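Local coordinates for protein L-talarate/galactarate dehydratase (Salmonella typhimurium, PDB 2PP1) that dehydrates L-talarate and galactarate to 5-keto-4-deoxy-D-glucarate and epimerises L-talarate to galactarate, using one magnesium ion per subunit, at residues 61-66 / 77-82; 273-278 / 297-302; 301-306 / 328-333. All blocks are in the same frame, centred on the assembly; numbering follows the deposited sequence.

Contact 1: 61-66 / 77-82; sequences AIIIAE and GFSYSK. With LLH ((2R,3S,4R)-2,3,4-trihydroxy-5-(hydroxyamino)-5-oxopentanoic acid), chain H.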
loop_
_atom_site.group_PDB
_atom_site.type_symbol
_atom_site.label_atom_id
_atom_site.label_comp_id
_atom_site.label_asym_id
_atom_site.label_seq_id
_atom_site.Cartn_x
_atom_site.Cartn_y
_atom_site.Cartn_z
ATOM N N ALA A 61 19.847 13.249 17.791
ATOM C CA ALA A 61 20.520 12.014 17.414
ATOM C C ALA A 61 20.002 11.619 16.040
ATOM O O ALA A 61 18.796 11.704 15.778
ATOM C CB ALA A 61 20.210 10.908 18.414
ATOM N N ILE A 62 20.914 11.191 15.168
ATOM C CA ILE A 62 20.555 10.759 13.825
ATOM C C ILE A 62 21.161 9.369 13.606
ATOM O O ILE A 62 22.382 9.202 13.699
ATOM C CB ILE A 62 21.126 11.722 12.761
ATOM C CG1 ILE A 62 20.624 13.154 13.019
ATOM C CG2 ILE A 62 20.734 11.238 11.357
ATOM C CD1 ILE A 62 19.144 13.349 12.750
ATOM N N ILE A 63 20.316 8.371 13.347
ATOM C CA ILE A 63 20.792 7.013 13.111
ATOM C C ILE A 63 20.649 6.747 11.617
ATOM O O ILE A 63 19.537 6.765 11.064
ATOM C CB ILE A 63 19.982 5.965 13.896
ATOM C CG1 ILE A 63 20.077 6.232 15.403
ATOM C CG2 ILE A 63 20.527 4.574 13.601
ATOM C CD1 ILE A 63 19.194 7.348 15.895
ATOM N N ILE A 64 21.780 6.501 10.964
ATOM C CA ILE A 64 21.791 6.300 9.528
ATOM C C ILE A 64 22.113 4.889 9.097
ATOM O O ILE A 64 22.946 4.222 9.704
ATOM C CB ILE A 64 22.837 7.231 8.869
ATOM C CG1 ILE A 64 22.618 8.668 9.347
ATOM C CG2 ILE A 64 22.749 7.131 7.346
ATOM C CD1 ILE A 64 23.788 9.592 9.052
ATOM N N ALA A 65 21.453 4.441 8.032
ATOM C CA ALA A 65 21.704 3.127 7.477
ATOM C C ALA A 65 22.022 3.299 5.995
ATOM O O ALA A 65 21.359 4.074 5.300
ATOM C CB ALA A 65 20.481 2.227 7.645
ATOM N N GLU A 66 23.051 2.600 5.524
ATOM C CA GLU A 66 23.431 2.635 4.111
ATOM C C GLU A 66 23.488 1.175 3.687
ATOM O O GLU A 66 24.126 0.358 4.354
ATOM C CB GLU A 66 24.788 3.309 3.935
ATOM C CG GLU A 66 24.803 4.744 4.426
ATOM C CD GLU A 66 26.203 5.317 4.520
ATOM O OE1 GLU A 66 26.828 5.535 3.460
ATOM O OE2 GLU A 66 26.681 5.546 5.652
ATOM N N GLY A 77 18.934 5.768 4.457
ATOM C CA GLY A 77 17.750 6.119 5.227
ATOM C C GLY A 77 18.165 6.459 6.646
ATOM O O GLY A 77 19.314 6.210 7.027
ATOM N N PHE A 78 17.256 7.033 7.431
ATOM C CA PHE A 78 17.590 7.378 8.805
ATOM C C PHE A 78 16.380 7.527 9.731
ATOM O O PHE A 78 15.231 7.620 9.282
ATOM C CB PHE A 78 18.382 8.686 8.814
ATOM C CG PHE A 78 17.552 9.906 8.482
ATOM C CD1 PHE A 78 16.861 10.592 9.482
ATOM C CD2 PHE A 78 17.430 10.346 7.165
ATOM C CE1 PHE A 78 16.058 11.699 9.173
ATOM C CE2 PHE A 78 16.632 11.452 6.844
ATOM C CZ PHE A 78 15.944 12.128 7.853
ATOM N N SER A 79 16.662 7.513 11.027
ATOM C CA SER A 79 15.655 7.754 12.053
ATOM C C SER A 79 16.394 8.725 12.975
ATOM O O SER A 79 17.541 9.107 12.692
ATOM C CB SER A 79 15.222 6.474 12.789
ATOM O OG SER A 79 16.260 5.920 13.569
ATOM N N TYR A 80 15.768 9.131 14.070
ATOM C CA TYR A 80 16.399 10.104 14.935
ATOM C C TYR A 80 15.798 10.034 16.313
ATOM O O TYR A 80 14.849 9.292 16.561
ATOM C CB TYR A 80 16.141 11.512 14.390
ATOM C CG TYR A 80 14.689 11.938 14.596
ATOM C CD1 TYR A 80 14.291 12.616 15.755
ATOM C CD2 TYR A 80 13.697 11.573 13.676
ATOM C CE1 TYR A 80 12.941 12.912 15.996
ATOM C CE2 TYR A 80 12.346 11.866 13.907
ATOM C CZ TYR A 80 11.973 12.532 15.068
ATOM O OH TYR A 80 10.642 12.806 15.315
ATOM N N SER A 81 16.356 10.840 17.204
ATOM C CA SER A 81 15.839 10.932 18.553
ATOM C C SER A 81 16.119 12.319 19.096
ATOM O O SER A 81 17.238 12.826 18.973
ATOM C CB SER A 81 16.479 9.885 19.470
ATOM O OG SER A 81 15.944 10.009 20.781
ATOM N N LYS A 82 15.089 12.950 19.655
ATOM C CA LYS A 82 15.242 14.259 20.264
ATOM C C LYS A 82 15.236 13.917 21.743
ATOM O O LYS A 82 14.193 13.556 22.304
ATOM C CB LYS A 82 14.077 15.184 19.887
ATOM C CG LYS A 82 14.069 15.566 18.406
ATOM C CD LYS A 82 13.000 16.615 18.077
ATOM C CE LYS A 82 12.968 16.924 16.573
ATOM N NZ LYS A 82 11.968 17.965 16.185
HETATM O O5A LLH H . 11.798 20.653 21.189
HETATM C C5 LLH H . 11.294 19.547 20.881
HETATM O O5B LLH H . 11.020 18.624 21.696
HETATM C C4 LLH H . 10.978 19.281 19.403
HETATM O O4 LLH H . 11.599 20.256 18.568
HETATM C C3 LLH H . 9.458 19.270 19.207
HETATM O O3 LLH H . 8.892 20.510 19.675
HETATM C C2 LLH H . 9.046 19.073 17.727
HETATM O O2 LLH H . 9.436 17.734 17.403
HETATM C C1 LLH H . 7.542 19.260 17.432
HETATM O O1 LLH H . 6.677 18.880 18.208
HETATM N N LLH H . 7.243 19.890 16.275
HETATM O ON LLH H . 6.003 19.787 15.660
#
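Ile62 holds CG1 beside its backbone N, and a chi2 of -70° brings its CD1 to Tyr80 CB at 3.9 Å. Tyr80 sets its ring carbon CG between its own backbone N and carbonyl carbon (chi1 72°). This turns the ring away from strand 61-66, and its hydroxyl reaches Asp301 with a hydrogen bond. The two residues face each other across a beta hairpin, strands 57-69 and 74-81, in the N-terminal capping domain of this enolase-superfamily enzyme. Six backbone hydrogen bonds join the strands. The hydrogen-bonded pairs are Ala61 with Ser81, Ile63 with Ser79 and Ala65 with Gly77. The straightest bond runs from Ala65 N to Gly77 O (172°). Ile62, Ile64, Phe78 and Tyr80 share one face of the sheet. There Phe78 CB touches both Ile62 CG2 and Ile64 CG1, 4.3 Å from each. The other face carries Ala61, Ile63, Ala65, Ser79 and Ser81, and helix 127-146 packs on it. Ile63 CB lies 3.7 Å from Ser79 OG, whose polar partner is Gln130 O. Strand 28-40 continues the sheet beyond 61-66. Past the paired residues, Lys82, extended beyond CG, runs into the active site. Its ammonium group binds the hydroxamate ligand: Lys82 NZ gives a 2.8 Å hydrogen bond to ligand O2 and a weak one to ligand O4.

Contact 2: 273-278 / 297-302; sequences PIATGE and FVQPDA. With MG (magnesium ion), chain G; LLH ((2R,3S,4R)-2,3,4-trihydroxy-5-(hydroxyamino)-5-oxopentanoic acid), chain H.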
loop_
_atom_site.group_PDB
_atom_site.type_symbol
_atom_site.label_atom_id
_atom_site.label_comp_id
_atom_site.label_asym_id
_atom_site.label_seq_id
_atom_site.Cartn_x
_atom_site.Cartn_y
_atom_site.Cartn_z
ATOM N N PRO A 273 -9.702 22.654 13.503
ATOM C CA PRO A 273 -9.215 21.278 13.445
ATOM C C PRO A 273 -8.248 20.953 14.577
ATOM O O PRO A 273 -7.546 21.833 15.101
ATOM C CB PRO A 273 -8.543 21.212 12.077
ATOM C CG PRO A 273 -9.355 22.177 11.269
ATOM C CD PRO A 273 -9.498 23.338 12.212
ATOM N N ILE A 274 -8.242 19.684 14.966
ATOM C CA ILE A 274 -7.343 19.206 16.000
ATOM C C ILE A 274 -6.349 18.276 15.316
ATOM O O ILE A 274 -6.726 17.478 14.453
ATOM C CB ILE A 274 -8.101 18.427 17.090
ATOM C CG1 ILE A 274 -9.072 19.364 17.812
ATOM C CG2 ILE A 274 -7.109 17.823 18.090
ATOM C CD1 ILE A 274 -8.388 20.543 18.497
ATOM N N ALA A 275 -5.081 18.381 15.693
ATOM C CA ALA A 275 -4.052 17.543 15.093
ATOM C C ALA A 275 -3.210 16.854 16.171
ATOM O O ALA A 275 -2.951 17.439 17.227
ATOM C CB ALA A 275 -3.158 18.399 14.180
ATOM N N THR A 276 -2.791 15.616 15.912
ATOM C CA THR A 276 -1.965 14.889 16.881
ATOM C C THR A 276 -1.375 13.609 16.293
ATOM O O THR A 276 -1.743 13.202 15.186
ATOM C CB THR A 276 -2.778 14.499 18.137
ATOM O OG1 THR A 276 -1.882 14.091 19.172
ATOM C CG2 THR A 276 -3.703 13.330 17.838
ATOM N N GLY A 277 -0.452 12.990 17.028
ATOM C CA GLY A 277 0.134 11.739 16.568
ATOM C C GLY A 277 1.648 11.646 16.409
ATOM O O GLY A 277 2.211 10.545 16.318
ATOM N N GLU A 278 2.324 12.783 16.378
ATOM C CA GLU A 278 3.776 12.764 16.194
ATOM C C GLU A 278 4.534 11.873 17.186
ATOM O O GLU A 278 5.570 11.304 16.844
ATOM C CB GLU A 278 4.339 14.168 16.314
ATOM C CG GLU A 278 4.474 14.595 17.749
ATOM C CD GLU A 278 5.269 15.846 17.870
ATOM O OE1 GLU A 278 4.806 16.871 17.338
ATOM O OE2 GLU A 278 6.353 15.806 18.476
ATOM N N PHE A 297 -6.542 16.031 11.789
ATOM C CA PHE A 297 -5.279 15.872 11.080
ATOM C C PHE A 297 -4.509 14.763 11.784
ATOM O O PHE A 297 -4.371 14.769 13.015
ATOM C CB PHE A 297 -4.429 17.151 11.127
ATOM C CG PHE A 297 -4.856 18.222 10.159
ATOM C CD1 PHE A 297 -5.898 19.091 10.467
ATOM C CD2 PHE A 297 -4.192 18.378 8.941
ATOM C CE1 PHE A 297 -6.268 20.101 9.579
ATOM C CE2 PHE A 297 -4.553 19.380 8.050
ATOM C CZ PHE A 297 -5.590 20.242 8.363
ATOM N N VAL A 298 -4.036 13.800 11.003
ATOM C CA VAL A 298 -3.245 12.704 11.542
ATOM C C VAL A 298 -1.806 13.086 11.224
ATOM O O VAL A 298 -1.489 13.428 10.076
ATOM C CB VAL A 298 -3.612 11.370 10.865
ATOM C CG1 VAL A 298 -2.692 10.241 11.366
ATOM C CG2 VAL A 298 -5.077 11.049 11.160
ATOM N N GLN A 299 -0.945 13.041 12.240
ATOM C CA GLN A 299 0.449 13.424 12.079
ATOM C C GLN A 299 1.445 12.307 12.384
ATOM O O GLN A 299 2.074 12.290 13.447
ATOM C CB GLN A 299 0.732 14.642 12.964
ATOM C CG GLN A 299 -0.211 15.803 12.690
ATOM C CD GLN A 299 0.025 17.004 13.583
ATOM O OE1 GLN A 299 -0.237 16.964 14.794
ATOM N NE2 GLN A 299 0.515 18.092 12.989
ATOM N N PRO A 300 1.615 11.362 11.446
ATOM C CA PRO A 300 2.556 10.265 11.675
ATOM C C PRO A 300 3.981 10.772 11.447
ATOM O O PRO A 300 4.182 11.847 10.889
ATOM C CB PRO A 300 2.154 9.219 10.631
ATOM C CG PRO A 300 0.856 9.761 10.011
ATOM C CD PRO A 300 0.985 11.235 10.123
ATOM N N ASP A 301 4.956 9.988 11.897
ATOM C CA ASP A 301 6.372 10.319 11.772
ATOM C C ASP A 301 7.007 8.995 11.333
ATOM O O ASP A 301 7.112 8.058 12.125
ATOM C CB ASP A 301 6.892 10.773 13.141
ATOM C CG ASP A 301 8.390 11.077 13.142
ATOM O OD1 ASP A 301 9.174 10.221 12.680
ATOM O OD2 ASP A 301 8.778 12.166 13.617
ATOM N N ALA A 302 7.409 8.910 10.069
ATOM C CA ALA A 302 7.980 7.670 9.547
ATOM C C ALA A 302 9.085 7.095 10.444
ATOM O O ALA A 302 9.060 5.910 10.798
ATOM C CB ALA A 302 8.493 7.882 8.121
HETATM MG MG MG G . 4.362 19.033 17.173
HETATM O O5A LLH H . 11.798 20.653 21.189
HETATM C C5 LLH H . 11.294 19.547 20.881
HETATM O O5B LLH H . 11.020 18.624 21.696
HETATM C C4 LLH H . 10.978 19.281 19.403
HETATM O O4 LLH H . 11.599 20.256 18.568
HETATM C C3 LLH H . 9.458 19.270 19.207
HETATM O O3 LLH H . 8.892 20.510 19.675
HETATM C C2 LLH H . 9.046 19.073 17.727
HETATM O O2 LLH H . 9.436 17.734 17.403
HETATM C C1 LLH H . 7.542 19.260 17.432
HETATM O O1 LLH H . 6.677 18.880 18.208
HETATM N N LLH H . 7.243 19.890 16.275
HETATM O ON LLH H . 6.003 19.787 15.660
HETATM O O HOH W 1 1.534 15.717 16.569
HETATM O O HOH W 2 3.302 18.391 18.805
#
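Backbone bonds tie Ile274 to Phe297 and Thr276 to Gln299, pairing two adjacent parallel strands of the enolase-type barrel. Phe297 N donates to Ile274 O at 3.0 Å, and Gln299 N to Thr276 O at 3.1 Å from above the carbonyl plane. Between them, the bond from Thr276 N to Phe297 O is long and weak. The apolar contacts are few. Pro273 CB meets the edge of the Phe297 ring in its plane, 3.6 Å from Phe297 CE1. Ala275 CB packs on Phe297 CB at 3.5 Å. The polar contacts centre on Gln299. Its CG stands beside the backbone N (chi1 -55°) and the chain is extended beyond it, which lays the amide over Ala275 CB. Water 1 bridges the loops just past the strands: it accepts from Glu278 N and donates to Gln299 OE1. Gln299 NE2 is hydrogen-bonded to Glu252, so this second-shell amide contacts a magnesium ligand. The metal contact belongs to Glu278, whose OE1 binds the magnesium ion at 2.2 Å. Asp226 and Glu252 supply the other protein ligands, and ligand O1, ligand ON and water 2 complete the site. Helix 283-291 links the strands as a beta-alpha-beta crossover. It packs against Thr276 and Val298, helix 260-269 covers Ile274 and Thr276, and strands 251-252 and 324-325 flank the pair.

Contact 3: 301-306 / 328-333; sequences DAPRVG and HFAMEV. With LLH ((2R,3S,4R)-2,3,4-trihydroxy-5-(hydroxyamino)-5-oxopentanoic acid), chain H.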
loop_
_atom_site.group_PDB
_atom_site.type_symbol
_atom_site.label_atom_id
_atom_site.label_comp_id
_atom_site.label_asym_id
_atom_site.label_seq_id
_atom_site.Cartn_x
_atom_site.Cartn_y
_atom_site.Cartn_z
ATOM N N ASP A 301 4.956 9.988 11.897
ATOM C CA ASP A 301 6.372 10.319 11.772
ATOM C C ASP A 301 7.007 8.995 11.333
ATOM O O ASP A 301 7.112 8.058 12.125
ATOM C CB ASP A 301 6.892 10.773 13.141
ATOM C CG ASP A 301 8.390 11.077 13.142
ATOM O OD1 ASP A 301 9.174 10.221 12.680
ATOM O OD2 ASP A 301 8.778 12.166 13.617
ATOM N N ALA A 302 7.409 8.910 10.069
ATOM C CA ALA A 302 7.980 7.670 9.547
ATOM C C ALA A 302 9.085 7.095 10.444
ATOM O O ALA A 302 9.060 5.910 10.798
ATOM C CB ALA A 302 8.493 7.882 8.121
ATOM N N PRO A 303 10.078 7.915 10.807
ATOM C CA PRO A 303 11.145 7.389 11.669
ATOM C C PRO A 303 10.591 6.828 12.974
ATOM O O PRO A 303 10.961 5.733 13.393
ATOM C CB PRO A 303 12.034 8.604 11.893
ATOM C CG PRO A 303 11.918 9.325 10.547
ATOM C CD PRO A 303 10.421 9.252 10.292
ATOM N N ARG A 304 9.680 7.574 13.597
ATOM C CA ARG A 304 9.086 7.162 14.865
ATOM C C ARG A 304 8.223 5.915 14.834
ATOM O O ARG A 304 8.254 5.132 15.786
ATOM C CB ARG A 304 8.255 8.305 15.466
ATOM C CG ARG A 304 9.074 9.479 15.999
ATOM C CD ARG A 304 8.764 9.722 17.452
ATOM N NE ARG A 304 9.579 10.773 18.056
ATOM C CZ ARG A 304 9.240 12.055 18.105
ATOM N NH1 ARG A 304 8.095 12.463 17.574
ATOM N NH2 ARG A 304 10.030 12.926 18.721
ATOM N N VAL A 305 7.466 5.713 13.753
ATOM C CA VAL A 305 6.565 4.561 13.672
ATOM C C VAL A 305 7.165 3.281 13.097
ATOM O O VAL A 305 6.479 2.259 12.984
ATOM C CB VAL A 305 5.273 4.904 12.862
ATOM C CG1 VAL A 305 4.560 6.075 13.497
ATOM C CG2 VAL A 305 5.623 5.226 11.408
ATOM N N GLY A 306 8.437 3.323 12.725
ATOM C CA GLY A 306 9.057 2.125 12.183
ATOM C C GLY A 306 9.418 2.199 10.710
ATOM O O GLY A 306 9.772 1.179 10.112
ATOM N N HIS A 328 5.022 14.759 10.763
ATOM C CA HIS A 328 5.861 15.526 11.681
ATOM C C HIS A 328 7.354 15.440 11.406
ATOM O O HIS A 328 7.895 14.350 11.230
ATOM C CB HIS A 328 5.579 15.063 13.117
ATOM C CG HIS A 328 6.640 15.442 14.107
ATOM N ND1 HIS A 328 7.697 14.615 14.413
ATOM C CD2 HIS A 328 6.793 16.546 14.874
ATOM C CE1 HIS A 328 8.455 15.194 15.328
ATOM N NE2 HIS A 328 7.928 16.365 15.625
ATOM N N PHE A 329 8.008 16.598 11.358
ATOM C CA PHE A 329 9.460 16.665 11.174
ATOM C C PHE A 329 9.915 15.954 9.895
ATOM O O PHE A 329 9.141 15.821 8.934
ATOM C CB PHE A 329 10.115 16.040 12.415
ATOM C CG PHE A 329 11.576 16.391 12.607
ATOM C CD1 PHE A 329 11.999 17.715 12.612
ATOM C CD2 PHE A 329 12.516 15.390 12.837
ATOM C CE1 PHE A 329 13.348 18.038 12.850
ATOM C CE2 PHE A 329 13.858 15.695 13.074
ATOM C CZ PHE A 329 14.277 17.022 13.081
ATOM N N ALA A 330 11.175 15.519 9.888
ATOM C CA ALA A 330 11.790 14.803 8.761
ATOM C C ALA A 330 11.176 15.086 7.390
ATOM O O ALA A 330 10.752 14.160 6.682
ATOM C CB ALA A 330 11.762 13.293 9.035
ATOM N N MET A 331 11.144 16.356 7.004
ATOM C CA MET A 331 10.566 16.707 5.712
ATOM C C MET A 331 11.297 16.013 4.558
ATOM O O MET A 331 10.696 15.731 3.514
ATOM C CB MET A 331 10.602 18.223 5.511
ATOM C CG MET A 331 11.999 18.820 5.522
ATOM S SD MET A 331 11.949 20.615 5.511
ATOM C CE MET A 331 13.699 20.989 5.029
ATOM N N GLU A 332 12.584 15.730 4.749
ATOM C CA GLU A 332 13.373 15.070 3.709
ATOM C C GLU A 332 12.742 13.736 3.304
ATOM O O GLU A 332 12.938 13.257 2.190
ATOM C CB GLU A 332 14.813 14.830 4.189
ATOM C CG GLU A 332 15.638 16.100 4.469
ATOM C CD GLU A 332 15.189 16.854 5.714
ATOM O OE1 GLU A 332 14.459 16.268 6.551
ATOM O OE2 GLU A 332 15.583 18.033 5.861
ATOM N N VAL A 333 11.990 13.132 4.217
ATOM C CA VAL A 333 11.330 11.867 3.926
ATOM C C VAL A 333 9.839 12.094 3.690
ATOM O O VAL A 333 9.268 11.592 2.710
ATOM C CB VAL A 333 11.472 10.864 5.091
ATOM C CG1 VAL A 333 10.761 9.570 4.741
ATOM C CG2 VAL A 333 12.937 10.608 5.393
HETATM O O5A LLH H . 11.798 20.653 21.189
HETATM C C5 LLH H . 11.294 19.547 20.881
HETATM O O5B LLH H . 11.020 18.624 21.696
HETATM C C4 LLH H . 10.978 19.281 19.403
HETATM O O4 LLH H . 11.599 20.256 18.568
HETATM C C3 LLH H . 9.458 19.270 19.207
HETATM O O3 LLH H . 8.892 20.510 19.675
HETATM C C2 LLH H . 9.046 19.073 17.727
HETATM O O2 LLH H . 9.436 17.734 17.403
HETATM C C1 LLH H . 7.542 19.260 17.432
HETATM O O1 LLH H . 6.677 18.880 18.208
HETATM N N LLH H . 7.243 19.890 16.275
HETATM O ON LLH H . 6.003 19.787 15.660
#
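His328 meets Asp301 through a His-carboxylate hydrogen bond in the active site of the enolase-type barrel domain. Both residues lie in the segments that follow barrel strands 297-298 and 324-325. His328 is the proton donor/acceptor, and Asp301 is thought to increase its basicity. The imidazole CG stands anti to the backbone N (chi1 162°), which carries the ring between Asp301 and the ligand. ND1 donates to Asp301 OD2 at 2.8 Å in a fairly straight bond. The carboxylate oxygen lies in the ring plane and accepts on its anti lone pair, though the two flat groups are turned 38° apart. With Tyr80 as its other partner, this oxygen is gripped twice. At the far edge of the imidazole, His328 NE2 is hydrogen-bonded to ligand O2 at 2.7 Å. Arg304 approaches the same ring, with NH1 3.6 Å from His328 CE1 and the two planes nearly parallel, 18° apart. Arg304 NH1 is hydrogen-bonded to Glu278 O, which helps to place the guanidinium. Next comes Phe329, whose CB rests 3.4 Å above one face of the imidazole, offset toward the rim. Its ring meets Tyr80 edge-to-face. Ala330 is the N-cap residue of helix 331-340 and sets its CB 4.2 Å from Pro303 CG. The first turn of this helix packs on the short, weakly bonded helix at about 302-305, where Val333 CG1 touches Ala302 CB at 4.4 Å.

In the fold
From the N terminus, contact 1 comes first and closes the hairpin of strands 57-69 and 74-81 in the capping domain. It is complete before the others begin. Contact 2 then closes the beta-alpha-beta unit through helix 283-291. Contact 3 starts on the residues where contact 2 ends, and closes the longer loop through helix 308-320 and strand 324-325. Contact 1 is thus in series with the others; contacts 2 and 3 overlap at 301-302, and none nests in another. In space they converge: the hairpin touches the stretch that contacts 2 and 3 share, and Pro300 O takes a backbone bond from His328 N. Together they join the capping domain to the barrel around one ligand.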